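Local coordinates for arginase 1, mitochondrial (Arabidopsis thaliana, PDB 6VSU), which hydrolyses L-arginine to urea and L-ornithine at a two-manganese centre and also converts agmatine to putrescine, working as a homohexamer, at residues I142-V147 and F184-E189; D159-D164 and V244-D249; A193-Q198 and L235-G240; N276-L281 and R313-K318. All coordinates share one frame; numbering follows the deposited sequence.

Overall arrangement
Contact 2 is the hub: its parallel strands 159-164 and 244-249 lie mid-sheet and end at the two manganese ions. Contact 1, two helices with its centre about 11 Å from that of contact 2, covers the sheet face carrying Ile160, His162, Tyr245 and Ser247; Phe184 CE1 lies 3.5 Å from His162 NE2. Contact 4 packs two helices on the other face, where Ile248 CD1 stands 3.9 Å from Leu278 CD1. Contact 3, its centre about 9 Å from that of contact 2, adds the neighbouring strand, with His162 N 2.8 Å from Leu197 O, and a loop whose Leu235 also touches Leu281. Contacts 1 and 4 do not meet; their nearest atoms are about 11 Å apart.

Contact 1. Residues I142-V147 and F184-E189; sequences ISYPVV and FARIME
Tyr144 lays its ring against Arg186, whose CB sits 3.4 Å from the ring centroid and only 10° off the normal, a CH-pi contact over the middle of the face. CG of Tyr144 is anti to the backbone N (chi1 165°), which brings the ring alongside helix 183-189. There Ile187 is the second anchor: its CG1 packs on Tyr144 CA at 3.7 Å, while its CD1 meets Val147 CG2 at 3.8 Å, the two side chains crossing at about a right angle. Beyond the ring, a water donates to Arg186 O (2.8 Å) and lies 3.2 Å from Tyr144 OH. The arginine chain bends at chi2 and chi3 and leads its guanidinium away, where NE and NH2 grip Glu189 side-on, with NH2 2.9 Å from Glu189 OE2, and NH1 bonds Asp171 O and Lys177 O. An alanine at Tyr144 would probably open a gap over Arg186 CB and leave the water without its tyrosine partner. Further inward, Ser143 bonds Asp289, and Phe184 stacks on His162 and meets the manganese ligand His140 edge-to-face. The helices thus meet through apolar and CH-pi contacts and one water, while the charge of Arg186 is probably balanced mainly by Glu189.

Contact 2. Residues D159-D164 and V244-D249; sequences DILHLD and VYISID. With MN (manganese (II) ion), chain B; MN (manganese (II) ion), chain C.
Asp164 and Asp249 meet at the C-terminal ends of two parallel strands, their carboxylate planes 68° apart, and share two manganese ions. Asp164 bridges them, OD1 on the chain B ion and OD2 on the chain C ion, each at 2.2 Å. Asp249 turns OD2 to the same pair, 2.3 Å from the chain B ion and a longer 2.6 Å from the chain C ion. Its OD2 comes to 3.1 Å from Asp164 OD2, a closeness probably made tolerable by the metal both oxygens bind. One water also spans both ions.

His162 probably helps to set the Asp164 carboxylate. With CG anti to the backbone N (chi1 179°), its ring reaches along the strand and NE2 donates to Asp164 OD2 at 3.0 Å, on the anti side and 24° out of the carboxylate plane; ND1 is held by Gln198. A leucine at His162 would probably leave Asp164 OD2 without this second-shell donor and the carboxylate less firmly set. On the other face Leu163 and Ile248 lie side by side, pointing the same way, with their CD1 atoms 4.0 Å apart. Five backbone hydrogen bonds fix the pairing, among them Asp249 N to Leu163 O at 2.8 Å, which ties the two metal-bearing ends together.

His140, His166, Asp168 and Asp251 complete the arginase manganese cluster. Strand 193-201 flanks strand 158-163 within the sheet, while helices 143-154 and 183-189 cover the face of Ile160 and Tyr245, and helices 271-280 and 303-319 pack on Ile246 and Ile248.

Contact 3. Residues A193-Q198 and L235-G240; sequences ARRLLQ and LKLGEG
Arg194 and Glu239 join a strand to a loop in a partly buried contact, in which the start of strand 193-201 faces the loop leading into strand 244-249, the two running in nearly opposite directions. The guanidinium of Arg194 grips the backbone carbonyl of Glu239 end-on: NH1 at 2.9 Å and NH2 at 2.8 Å from Glu239 O, both with the oxygen near the guanidinium plane. The NH1 donor lies in the carbonyl plane, whereas NH2 is tilted 34° from it. CG anti to the backbone N (chi1 -178°) carries the chain across to the loop, and a bend at chi3 turns its end. The same NH2 makes a salt bridge to Asp159, whose OD2 also accepts from Gly238 N, so strand 158-163 and the loop are tied through one carboxylate.

This is the alpha/beta arginase fold near the N-terminal end of strand 193-201, where the loop closes the crossover from helix 225-232 back to the parallel sheet. Farther along, Arg195 lays its guanidinium over Leu237, with CD2 of Leu237 3.7 Å from Arg195 NH2. That nitrogen donates to a water 3.0 Å away, which in turn donates to Lys236 O, while NH1 forms a salt bridge with Glu218. On the buried side, Leu197 and Leu235 meet tip to tip, CD2 to CD2 at 3.8 Å, and Leu197 CD1 lies obliquely 3.9 Å from Leu237 CD2.

Contact 4. Residues N276-L281 and R313-K318; sequences NILHNL and RELAAK
Lys318 keeps CG anti to its backbone N (chi1 -172°) and stays extended until a bend at chi4 swings NZ to Leu278 O and Leu281 O, at the end of helix 271-280, which runs nearly parallel to its own. NZ donates to both oxygens, each at 2.8 Å: the first almost in line with the carbonyl, the second with the donor tilted out of the carbonyl plane. The positive amino group would probably be stabilised by these carbonyls at the helix C-terminus. Leu281 lies across the lysine chain, its CB 4.0 Å from Lys318 CE.

His279 answers from the other helix, its ring turned 74° from the carboxylate of Glu314. NE2 donates to Glu314 OE1 at 2.8 Å, nearly straight at 166°; the other oxygen, OE2, is taken by Glu82 N. Toward the sheet, Leu278 CD1 meets Leu315 CD2 at 4.3 Å, and both leucines rest on Ile248. Asn276 and His279 also pack against Ser226 and Arg223 of a neighbouring subunit. The two helices belong to the layer on one face of the parallel sheet in the three-layer alpha/beta/alpha arginase fold.

Contact 1. Residues I142-V147 and F184-E189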
loop_
_atom_site.group_PDB
_atom_site.type_symbol
_atom_site.label_atom_id
_atom_site.label_comp_id
_atom_site.label_asym_id
_atom_site.label_seq_id
_atom_site.Cartn_x
_atom_site.Cartn_y
_atom_site.Cartn_z
ATOM N N ILE E 142 19.985 0.119 22.597
ATOM C CA ILE E 142 21.387 0.451 22.272
ATOM C C ILE E 142 21.807 1.756 22.978
ATOM O O ILE E 142 23.019 1.973 23.161
ATOM C CB ILE E 142 21.539 0.517 20.762
ATOM C CG1 ILE E 142 20.938 1.805 20.223
ATOM C CG2 ILE E 142 20.967 -0.763 20.133
ATOM C CD1 ILE E 142 21.104 1.968 18.773
ATOM N N SER E 143 20.852 2.584 23.377
ATOM C CA SER E 143 21.156 3.848 24.048
ATOM C C SER E 143 21.973 3.587 25.310
ATOM O O SER E 143 22.857 4.384 25.604
ATOM C CB SER E 143 19.898 4.576 24.320
ATOM O OG SER E 143 19.411 5.159 23.122
ATOM N N TYR E 144 21.740 2.483 26.009
ATOM C CA TYR E 144 22.466 2.171 27.265
ATOM C C TYR E 144 23.948 2.021 26.952
ATOM O O TYR E 144 24.762 2.762 27.499
ATOM C CB TYR E 144 21.882 0.963 28.002
ATOM C CG TYR E 144 22.741 0.362 29.094
ATOM C CD1 TYR E 144 23.527 1.140 29.925
ATOM C CD2 TYR E 144 22.729 -1.003 29.346
ATOM C CE1 TYR E 144 24.250 0.606 30.998
ATOM C CE2 TYR E 144 23.476 -1.559 30.385
ATOM C CZ TYR E 144 24.252 -0.756 31.216
ATOM O OH TYR E 144 24.986 -1.308 32.232
ATOM N N PRO E 145 24.381 1.053 26.126
ATOM C CA PRO E 145 25.816 0.856 25.916
ATOM C C PRO E 145 26.497 2.038 25.251
ATOM O O PRO E 145 27.697 2.217 25.423
ATOM C CB PRO E 145 25.932 -0.393 25.026
ATOM C CG PRO E 145 24.546 -0.552 24.422
ATOM C CD PRO E 145 23.602 -0.041 25.518
ATOM N N VAL E 146 25.746 2.794 24.491
ATOM C CA VAL E 146 26.305 3.980 23.779
ATOM C C VAL E 146 26.571 5.048 24.851
ATOM O O VAL E 146 27.668 5.634 24.833
ATOM C CB VAL E 146 25.353 4.475 22.681
ATOM C CG1 VAL E 146 25.825 5.787 22.118
ATOM C CG2 VAL E 146 25.195 3.492 21.529
ATOM N N VAL E 147 25.556 5.362 25.684
ATOM C CA VAL E 147 25.675 6.462 26.685
ATOM C C VAL E 147 26.767 6.064 27.676
ATOM O O VAL E 147 27.613 6.894 27.967
ATOM C CB VAL E 147 24.357 6.790 27.390
ATOM C CG1 VAL E 147 24.644 7.616 28.608
ATOM C CG2 VAL E 147 23.387 7.529 26.464
ATOM N N PHE E 184 16.833 3.351 29.857
ATOM C CA PHE E 184 17.062 4.599 30.646
ATOM C C PHE E 184 17.112 4.264 32.143
ATOM O O PHE E 184 17.750 4.974 32.873
ATOM C CB PHE E 184 16.063 5.679 30.222
ATOM C CG PHE E 184 16.465 6.244 28.893
ATOM C CD1 PHE E 184 16.108 5.597 27.734
ATOM C CD2 PHE E 184 17.298 7.351 28.816
ATOM C CE1 PHE E 184 16.568 6.059 26.509
ATOM C CE2 PHE E 184 17.767 7.811 27.602
ATOM C CZ PHE E 184 17.394 7.154 26.452
ATOM N N ALA E 185 16.541 3.151 32.573
ATOM C CA ALA E 185 16.777 2.606 33.916
ATOM C C ALA E 185 18.237 2.142 33.992
ATOM O O ALA E 185 18.972 2.551 34.901
ATOM C CB ALA E 185 15.772 1.513 34.225
ATOM N N ARG E 186 18.705 1.399 33.010
ATOM C CA ARG E 186 20.122 0.988 32.990
ATOM C C ARG E 186 21.004 2.240 33.087
ATOM O O ARG E 186 21.986 2.228 33.860
ATOM C CB ARG E 186 20.470 0.143 31.764
ATOM C CG ARG E 186 19.713 -1.183 31.665
ATOM C CD ARG E 186 20.026 -2.247 32.705
ATOM N NE ARG E 186 19.289 -2.006 33.937
ATOM C CZ ARG E 186 18.008 -2.373 34.147
ATOM N NH1 ARG E 186 17.311 -3.001 33.197
ATOM N NH2 ARG E 186 17.415 -2.076 35.298
ATOM N N ILE E 187 20.703 3.268 32.318
ATOM C CA ILE E 187 21.558 4.481 32.266
ATOM C C ILE E 187 21.517 5.200 33.634
ATOM O O ILE E 187 22.581 5.658 34.097
ATOM C CB ILE E 187 21.127 5.380 31.088
ATOM C CG1 ILE E 187 21.572 4.846 29.726
ATOM C CG2 ILE E 187 21.614 6.801 31.288
ATOM C CD1 ILE E 187 20.892 5.580 28.560
ATOM N N MET E 188 20.342 5.345 34.248
ATOM C CA MET E 188 20.253 6.105 35.513
ATOM C C MET E 188 20.909 5.266 36.622
ATOM O O MET E 188 21.587 5.872 37.453
ATOM C CB MET E 188 18.826 6.529 35.853
ATOM C CG MET E 188 18.186 7.557 34.900
ATOM S SD MET E 188 19.226 8.997 34.427
ATOM C CE MET E 188 19.042 9.907 35.955
ATOM N N GLU E 189 20.838 3.928 36.615
ATOM C CA GLU E 189 21.520 3.072 37.633
ATOM C C GLU E 189 23.060 3.214 37.540
ATOM O O GLU E 189 23.737 3.049 38.554
ATOM C CB GLU E 189 21.235 1.591 37.438
ATOM C CG GLU E 189 19.857 1.201 37.872
ATOM C CD GLU E 189 19.320 -0.075 37.223
ATOM O OE1 GLU E 189 20.056 -0.735 36.459
ATOM O OE2 GLU E 189 18.177 -0.439 37.539
HETATM O O HOH W 1 23.851 0.346 34.709
#

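Contact 2. Residues D159-D164 and V244-D249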
loop_
_atom_site.group_PDB
_atom_site.type_symbol
_atom_site.label_atom_id
_atom_site.label_comp_id
_atom_site.label_asym_id
_atom_site.label_seq_id
_atom_site.Cartn_x
_atom_site.Cartn_y
_atom_site.Cartn_z
ATOM N N ASP E 159 24.406 15.495 30.599
ATOM C CA ASP E 159 22.951 15.738 30.559
ATOM C C ASP E 159 22.379 15.016 29.307
ATOM O O ASP E 159 23.061 14.938 28.273
ATOM C CB ASP E 159 22.641 17.224 30.564
ATOM C CG ASP E 159 22.793 17.886 31.901
ATOM O OD1 ASP E 159 22.916 17.183 32.922
ATOM O OD2 ASP E 159 22.763 19.132 31.914
ATOM N N ILE E 160 21.197 14.443 29.431
ATOM C CA ILE E 160 20.548 13.693 28.335
ATOM C C ILE E 160 19.205 14.339 28.025
ATOM O O ILE E 160 18.400 14.565 28.956
ATOM C CB ILE E 160 20.423 12.203 28.710
ATOM C CG1 ILE E 160 21.763 11.547 28.998
ATOM C CG2 ILE E 160 19.666 11.426 27.652
ATOM C CD1 ILE E 160 21.623 10.088 29.404
ATOM N N LEU E 161 19.011 14.640 26.742
ATOM C CA LEU E 161 17.684 14.937 26.153
ATOM C C LEU E 161 17.181 13.676 25.408
ATOM O O LEU E 161 17.869 13.174 24.526
ATOM C CB LEU E 161 17.730 16.182 25.270
ATOM C CG LEU E 161 16.433 16.458 24.506
ATOM C CD1 LEU E 161 15.340 16.794 25.469
ATOM C CD2 LEU E 161 16.597 17.581 23.505
ATOM N N HIS E 162 16.091 13.141 25.928
ATOM C CA HIS E 162 15.430 11.888 25.541
ATOM C C HIS E 162 14.076 12.259 24.931
ATOM O O HIS E 162 13.208 12.681 25.644
ATOM C CB HIS E 162 15.368 10.937 26.739
ATOM C CG HIS E 162 14.700 9.650 26.437
ATOM N ND1 HIS E 162 14.020 8.961 27.389
ATOM C CD2 HIS E 162 14.532 8.985 25.268
ATOM C CE1 HIS E 162 13.461 7.906 26.832
ATOM N NE2 HIS E 162 13.770 7.884 25.521
ATOM N N LEU E 163 13.964 12.204 23.616
ATOM C CA LEU E 163 12.701 12.507 22.897
ATOM C C LEU E 163 12.018 11.169 22.574
ATOM O O LEU E 163 12.618 10.339 21.847
ATOM C CB LEU E 163 13.030 13.300 21.619
ATOM C CG LEU E 163 13.372 14.766 21.864
ATOM C CD1 LEU E 163 14.119 15.344 20.675
ATOM C CD2 LEU E 163 12.089 15.494 22.060
ATOM N N ASP E 164 10.833 10.946 23.126
ATOM C CA ASP E 164 10.199 9.628 23.011
ATOM C C ASP E 164 8.756 9.701 23.477
ATOM O O ASP E 164 8.466 10.487 24.420
ATOM C CB ASP E 164 11.026 8.699 23.861
ATOM C CG ASP E 164 10.828 7.225 23.586
ATOM O OD1 ASP E 164 9.667 6.834 23.301
ATOM O OD2 ASP E 164 11.839 6.501 23.686
ATOM N N VAL E 244 26.349 17.086 26.398
ATOM C CA VAL E 244 24.938 16.673 26.262
ATOM C C VAL E 244 24.826 15.518 25.277
ATOM O O VAL E 244 25.460 15.566 24.189
ATOM C CB VAL E 244 24.094 17.856 25.833
ATOM C CG1 VAL E 244 22.660 17.396 25.696
ATOM C CG2 VAL E 244 24.252 19.066 26.748
ATOM N N TYR E 245 23.997 14.545 25.637
ATOM C CA TYR E 245 23.676 13.399 24.760
ATOM C C TYR E 245 22.209 13.545 24.350
ATOM O O TYR E 245 21.379 13.718 25.247
ATOM C CB TYR E 245 23.995 12.065 25.445
ATOM C CG TYR E 245 23.824 10.885 24.529
ATOM C CD1 TYR E 245 22.577 10.286 24.355
ATOM C CD2 TYR E 245 24.891 10.382 23.786
ATOM C CE1 TYR E 245 22.385 9.249 23.454
ATOM C CE2 TYR E 245 24.726 9.309 22.919
ATOM C CZ TYR E 245 23.465 8.750 22.741
ATOM O OH TYR E 245 23.257 7.665 21.927
ATOM N N ILE E 246 21.899 13.413 23.060
ATOM C CA ILE E 246 20.493 13.496 22.605
ATOM C C ILE E 246 20.065 12.128 22.068
ATOM O O ILE E 246 20.657 11.662 21.075
ATOM C CB ILE E 246 20.345 14.605 21.563
ATOM C CG1 ILE E 246 20.858 15.938 22.094
ATOM C CG2 ILE E 246 18.892 14.682 21.107
ATOM C CD1 ILE E 246 20.833 17.089 21.073
ATOM N N SER E 247 19.019 11.546 22.629
ATOM C CA SER E 247 18.447 10.275 22.125
ATOM C C SER E 247 17.071 10.575 21.547
ATOM O O SER E 247 16.166 11.029 22.293
ATOM C CB SER E 247 18.383 9.215 23.206
ATOM O OG SER E 247 17.748 8.039 22.726
ATOM N N ILE E 248 16.891 10.294 20.254
ATOM C CA ILE E 248 15.586 10.523 19.590
ATOM C C ILE E 248 15.027 9.177 19.236
ATOM O O ILE E 248 15.549 8.535 18.313
ATOM C CB ILE E 248 15.721 11.439 18.375
ATOM C CG1 ILE E 248 16.533 12.688 18.745
ATOM C CG2 ILE E 248 14.331 11.765 17.876
ATOM C CD1 ILE E 248 16.436 13.824 17.735
ATOM N N ASP E 249 13.930 8.825 19.855
ATOM C CA ASP E 249 13.069 7.735 19.323
ATOM C C ASP E 249 12.146 8.421 18.334
ATOM O O ASP E 249 11.545 9.419 18.664
ATOM C CB ASP E 249 12.328 7.057 20.449
ATOM C CG ASP E 249 11.378 5.932 20.094
ATOM O OD1 ASP E 249 10.854 5.877 18.954
ATOM O OD2 ASP E 249 11.150 5.117 20.996
HETATM MN MN MN B . 9.167 5.089 22.089
HETATM MN MN MN C . 12.087 4.371 23.322
HETATM O O HOH W 2 10.048 3.812 23.590
HETATM O O HOH W 3 11.724 1.971 23.311
#

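Contact 3. Residues A193-Q198 and L235-G240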
loop_
_atom_site.group_PDB
_atom_site.type_symbol
_atom_site.label_atom_id
_atom_site.label_comp_id
_atom_site.label_asym_id
_atom_site.label_seq_id
_atom_site.Cartn_x
_atom_site.Cartn_y
_atom_site.Cartn_z
ATOM N N ALA E 193 24.348 9.846 33.785
ATOM C CA ALA E 193 23.581 11.083 33.554
ATOM C C ALA E 193 23.564 11.944 34.815
ATOM O O ALA E 193 23.501 11.425 35.921
ATOM C CB ALA E 193 22.190 10.774 33.076
ATOM N N ARG E 194 23.624 13.244 34.632
ATOM C CA ARG E 194 23.237 14.196 35.679
ATOM C C ARG E 194 21.727 14.462 35.522
ATOM O O ARG E 194 20.976 13.908 36.311
ATOM C CB ARG E 194 24.119 15.431 35.580
ATOM C CG ARG E 194 23.791 16.431 36.677
ATOM C CD ARG E 194 24.490 17.759 36.513
ATOM N NE ARG E 194 24.287 18.466 35.248
ATOM C CZ ARG E 194 24.851 19.643 34.931
ATOM N NH1 ARG E 194 25.649 20.261 35.789
ATOM N NH2 ARG E 194 24.623 20.196 33.758
ATOM N N ARG E 195 21.310 15.207 34.498
ATOM C CA ARG E 195 19.886 15.430 34.150
ATOM C C ARG E 195 19.493 14.491 33.000
ATOM O O ARG E 195 20.330 14.301 32.079
ATOM C CB ARG E 195 19.657 16.882 33.766
ATOM C CG ARG E 195 19.921 17.837 34.923
ATOM C CD ARG E 195 19.724 19.238 34.446
ATOM N NE ARG E 195 18.306 19.594 34.265
ATOM C CZ ARG E 195 17.870 20.726 33.702
ATOM N NH1 ARG E 195 16.569 20.981 33.629
ATOM N NH2 ARG E 195 18.754 21.630 33.293
ATOM N N LEU E 196 18.304 13.905 33.115
ATOM C CA LEU E 196 17.549 13.247 32.035
ATOM C C LEU E 196 16.212 13.972 31.876
ATOM O O LEU E 196 15.371 13.915 32.799
ATOM C CB LEU E 196 17.337 11.777 32.380
ATOM C CG LEU E 196 16.526 10.946 31.377
ATOM C CD1 LEU E 196 17.130 10.959 30.003
ATOM C CD2 LEU E 196 16.390 9.508 31.872
ATOM N N LEU E 197 16.087 14.682 30.753
ATOM C CA LEU E 197 14.842 15.315 30.315
ATOM C C LEU E 197 14.223 14.411 29.242
ATOM O O LEU E 197 14.904 14.153 28.204
ATOM C CB LEU E 197 15.156 16.664 29.700
ATOM C CG LEU E 197 15.307 17.805 30.678
ATOM C CD1 LEU E 197 16.649 17.696 31.389
ATOM C CD2 LEU E 197 15.142 19.170 29.986
ATOM N N GLN E 198 13.018 13.916 29.540
ATOM C CA GLN E 198 12.200 13.043 28.668
ATOM C C GLN E 198 11.077 13.924 28.135
ATOM O O GLN E 198 10.396 14.514 28.929
ATOM C CB GLN E 198 11.714 11.846 29.494
ATOM C CG GLN E 198 12.897 11.023 29.967
ATOM C CD GLN E 198 12.427 9.694 30.492
ATOM O OE1 GLN E 198 11.491 9.634 31.303
ATOM N NE2 GLN E 198 13.093 8.636 30.065
ATOM N N LEU E 235 15.738 25.224 25.668
ATOM C CA LEU E 235 16.545 24.385 26.608
ATOM C C LEU E 235 18.014 24.832 26.635
ATOM O O LEU E 235 18.550 25.216 25.587
ATOM C CB LEU E 235 16.419 22.916 26.227
ATOM C CG LEU E 235 15.036 22.356 26.517
ATOM C CD1 LEU E 235 14.867 20.974 25.957
ATOM C CD2 LEU E 235 14.768 22.353 28.015
ATOM N N LYS E 236 18.628 24.737 27.809
ATOM C CA LYS E 236 20.076 24.871 28.051
ATOM C C LYS E 236 20.506 23.654 28.870
ATOM O O LYS E 236 19.976 23.522 29.988
ATOM C CB LYS E 236 20.395 26.169 28.774
ATOM C CG LYS E 236 19.915 27.401 28.020
ATOM C CD LYS E 236 19.863 28.744 28.800
ATOM C CE LYS E 236 18.617 29.593 28.515
ATOM N NZ LYS E 236 17.313 28.929 28.873
ATOM N N LEU E 237 21.434 22.835 28.345
ATOM C CA LEU E 237 21.894 21.584 29.001
ATOM C C LEU E 237 23.419 21.463 28.978
ATOM O O LEU E 237 24.043 22.159 28.218
ATOM C CB LEU E 237 21.211 20.375 28.341
ATOM C CG LEU E 237 19.690 20.340 28.477
ATOM C CD1 LEU E 237 19.134 19.182 27.691
ATOM C CD2 LEU E 237 19.241 20.221 29.939
ATOM N N GLY E 238 23.952 20.657 29.893
ATOM C CA GLY E 238 25.371 20.255 29.949
ATOM C C GLY E 238 26.307 21.239 30.629
ATOM O O GLY E 238 27.410 20.825 30.852
ATOM N N GLU E 239 25.918 22.476 30.945
ATOM C CA GLU E 239 26.805 23.412 31.709
ATOM C C GLU E 239 27.343 22.698 32.969
ATOM O O GLU E 239 26.549 22.171 33.743
ATOM C CB GLU E 239 26.083 24.702 32.088
ATOM C CG GLU E 239 26.988 25.784 32.624
ATOM C CD GLU E 239 26.288 26.994 33.247
ATOM O OE1 GLU E 239 26.906 28.032 33.361
ATOM O OE2 GLU E 239 25.131 26.885 33.676
ATOM N N GLY E 240 28.686 22.634 33.061
ATOM C CA GLY E 240 29.470 22.103 34.175
ATOM C C GLY E 240 29.761 20.617 34.077
ATOM O O GLY E 240 30.425 20.151 34.961
HETATM O O HOH W 4 18.434 24.430 32.293
#

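Contact 4. Residues N276-L281 and R313-K318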
loop_
_atom_site.group_PDB
_atom_site.type_symbol
_atom_site.label_atom_id
_atom_site.label_comp_id
_atom_site.label_asym_id
_atom_site.label_seq_id
_atom_site.Cartn_x
_atom_site.Cartn_y
_atom_site.Cartn_z
ATOM N N ASN E 276 12.297 22.681 16.302
ATOM C CA ASN E 276 12.281 23.885 17.153
ATOM C C ASN E 276 13.086 23.606 18.428
ATOM O O ASN E 276 13.863 24.488 18.839
ATOM C CB ASN E 276 10.896 24.423 17.448
ATOM C CG ASN E 276 10.217 25.077 16.254
ATOM O OD1 ASN E 276 10.819 25.301 15.196
ATOM N ND2 ASN E 276 8.928 25.355 16.421
ATOM N N ILE E 277 12.931 22.432 19.025
ATOM C CA ILE E 277 13.680 22.042 20.250
ATOM C C ILE E 277 15.187 21.886 19.948
ATOM O O ILE E 277 16.038 22.523 20.657
ATOM C CB ILE E 277 13.058 20.766 20.815
ATOM C CG1 ILE E 277 11.593 21.001 21.209
ATOM C CG2 ILE E 277 13.888 20.239 21.962
ATOM C CD1 ILE E 277 10.881 19.761 21.590
ATOM N N LEU E 278 15.556 21.110 18.926
ATOM C CA LEU E 278 16.983 20.878 18.590
ATOM C C LEU E 278 17.691 22.161 18.202
ATOM O O LEU E 278 18.793 22.422 18.701
ATOM C CB LEU E 278 17.135 19.863 17.471
ATOM C CG LEU E 278 16.530 18.494 17.751
ATOM C CD1 LEU E 278 16.743 17.561 16.535
ATOM C CD2 LEU E 278 17.140 17.897 19.002
ATOM N N HIS E 279 17.123 22.930 17.308
ATOM C CA HIS E 279 17.784 24.148 16.794
ATOM C C HIS E 279 18.038 25.097 17.963
ATOM O O HIS E 279 19.033 25.805 17.931
ATOM C CB HIS E 279 16.953 24.839 15.693
ATOM C CG HIS E 279 16.994 24.130 14.368
ATOM N ND1 HIS E 279 16.126 24.409 13.337
ATOM C CD2 HIS E 279 17.781 23.140 13.923
ATOM C CE1 HIS E 279 16.413 23.652 12.313
ATOM N NE2 HIS E 279 17.415 22.859 12.657
ATOM N N ASN E 280 17.125 25.189 18.942
ATOM C CA ASN E 280 17.222 26.265 19.972
ATOM C C ASN E 280 17.957 25.754 21.197
ATOM O O ASN E 280 18.265 26.571 22.035
ATOM C CB ASN E 280 15.827 26.804 20.277
ATOM C CG ASN E 280 15.330 27.605 19.097
ATOM O OD1 ASN E 280 15.969 28.568 18.725
ATOM N ND2 ASN E 280 14.254 27.193 18.462
ATOM N N LEU E 281 18.195 24.445 21.293
ATOM C CA LEU E 281 18.925 23.863 22.427
ATOM C C LEU E 281 20.329 24.457 22.488
ATOM O O LEU E 281 21.023 24.437 21.495
ATOM C CB LEU E 281 18.958 22.349 22.310
ATOM C CG LEU E 281 19.901 21.597 23.245
ATOM C CD1 LEU E 281 19.450 21.797 24.671
ATOM C CD2 LEU E 281 19.917 20.111 22.933
ATOM N N ARG E 313 20.557 14.410 9.893
ATOM C CA ARG E 313 21.261 15.531 9.239
ATOM C C ARG E 313 21.290 16.760 10.185
ATOM O O ARG E 313 22.355 17.428 10.260
ATOM C CB ARG E 313 20.565 15.855 7.912
ATOM C CG ARG E 313 20.717 14.815 6.803
ATOM C CD ARG E 313 19.689 15.056 5.718
ATOM N NE ARG E 313 19.696 16.391 5.147
ATOM C CZ ARG E 313 19.938 16.694 3.902
ATOM N NH1 ARG E 313 20.136 15.768 2.981
ATOM N NH2 ARG E 313 19.934 17.961 3.560
ATOM N N GLU E 314 20.153 17.089 10.794
ATOM C CA GLU E 314 20.051 18.257 11.703
ATOM C C GLU E 314 20.950 18.038 12.929
ATOM O O GLU E 314 21.616 18.974 13.324
ATOM C CB GLU E 314 18.580 18.569 11.982
ATOM C CG GLU E 314 17.837 19.062 10.752
ATOM C CD GLU E 314 18.445 20.285 10.092
ATOM O OE1 GLU E 314 18.673 21.269 10.794
ATOM O OE2 GLU E 314 18.705 20.233 8.897
ATOM N N LEU E 315 20.993 16.815 13.460
ATOM C CA LEU E 315 21.862 16.511 14.611
ATOM C C LEU E 315 23.313 16.693 14.181
ATOM O O LEU E 315 24.182 17.146 14.990
ATOM C CB LEU E 315 21.605 15.089 15.094
ATOM C CG LEU E 315 20.372 14.907 15.969
ATOM C CD1 LEU E 315 20.093 13.411 16.200
ATOM C CD2 LEU E 315 20.491 15.618 17.331
ATOM N N ALA E 316 23.640 16.224 12.984
ATOM C CA ALA E 316 25.016 16.301 12.494
ATOM C C ALA E 316 25.401 17.787 12.477
ATOM O O ALA E 316 26.517 18.086 12.821
ATOM C CB ALA E 316 25.141 15.675 11.121
ATOM N N ALA E 317 24.501 18.664 12.018
ATOM C CA ALA E 317 24.812 20.106 11.872
ATOM C C ALA E 317 25.084 20.698 13.251
ATOM O O ALA E 317 25.867 21.634 13.345
ATOM C CB ALA E 317 23.682 20.826 11.173
ATOM N N LYS E 318 24.489 20.106 14.285
ATOM C CA LYS E 318 24.631 20.578 15.669
ATOM C C LYS E 318 25.882 19.999 16.342
ATOM O O LYS E 318 26.503 20.680 17.202
ATOM C CB LYS E 318 23.374 20.164 16.418
ATOM C CG LYS E 318 23.272 20.743 17.798
ATOM C CD LYS E 318 21.862 20.739 18.322
ATOM C CE LYS E 318 21.732 21.638 19.537
ATOM N NZ LYS E 318 21.511 23.017 19.096
#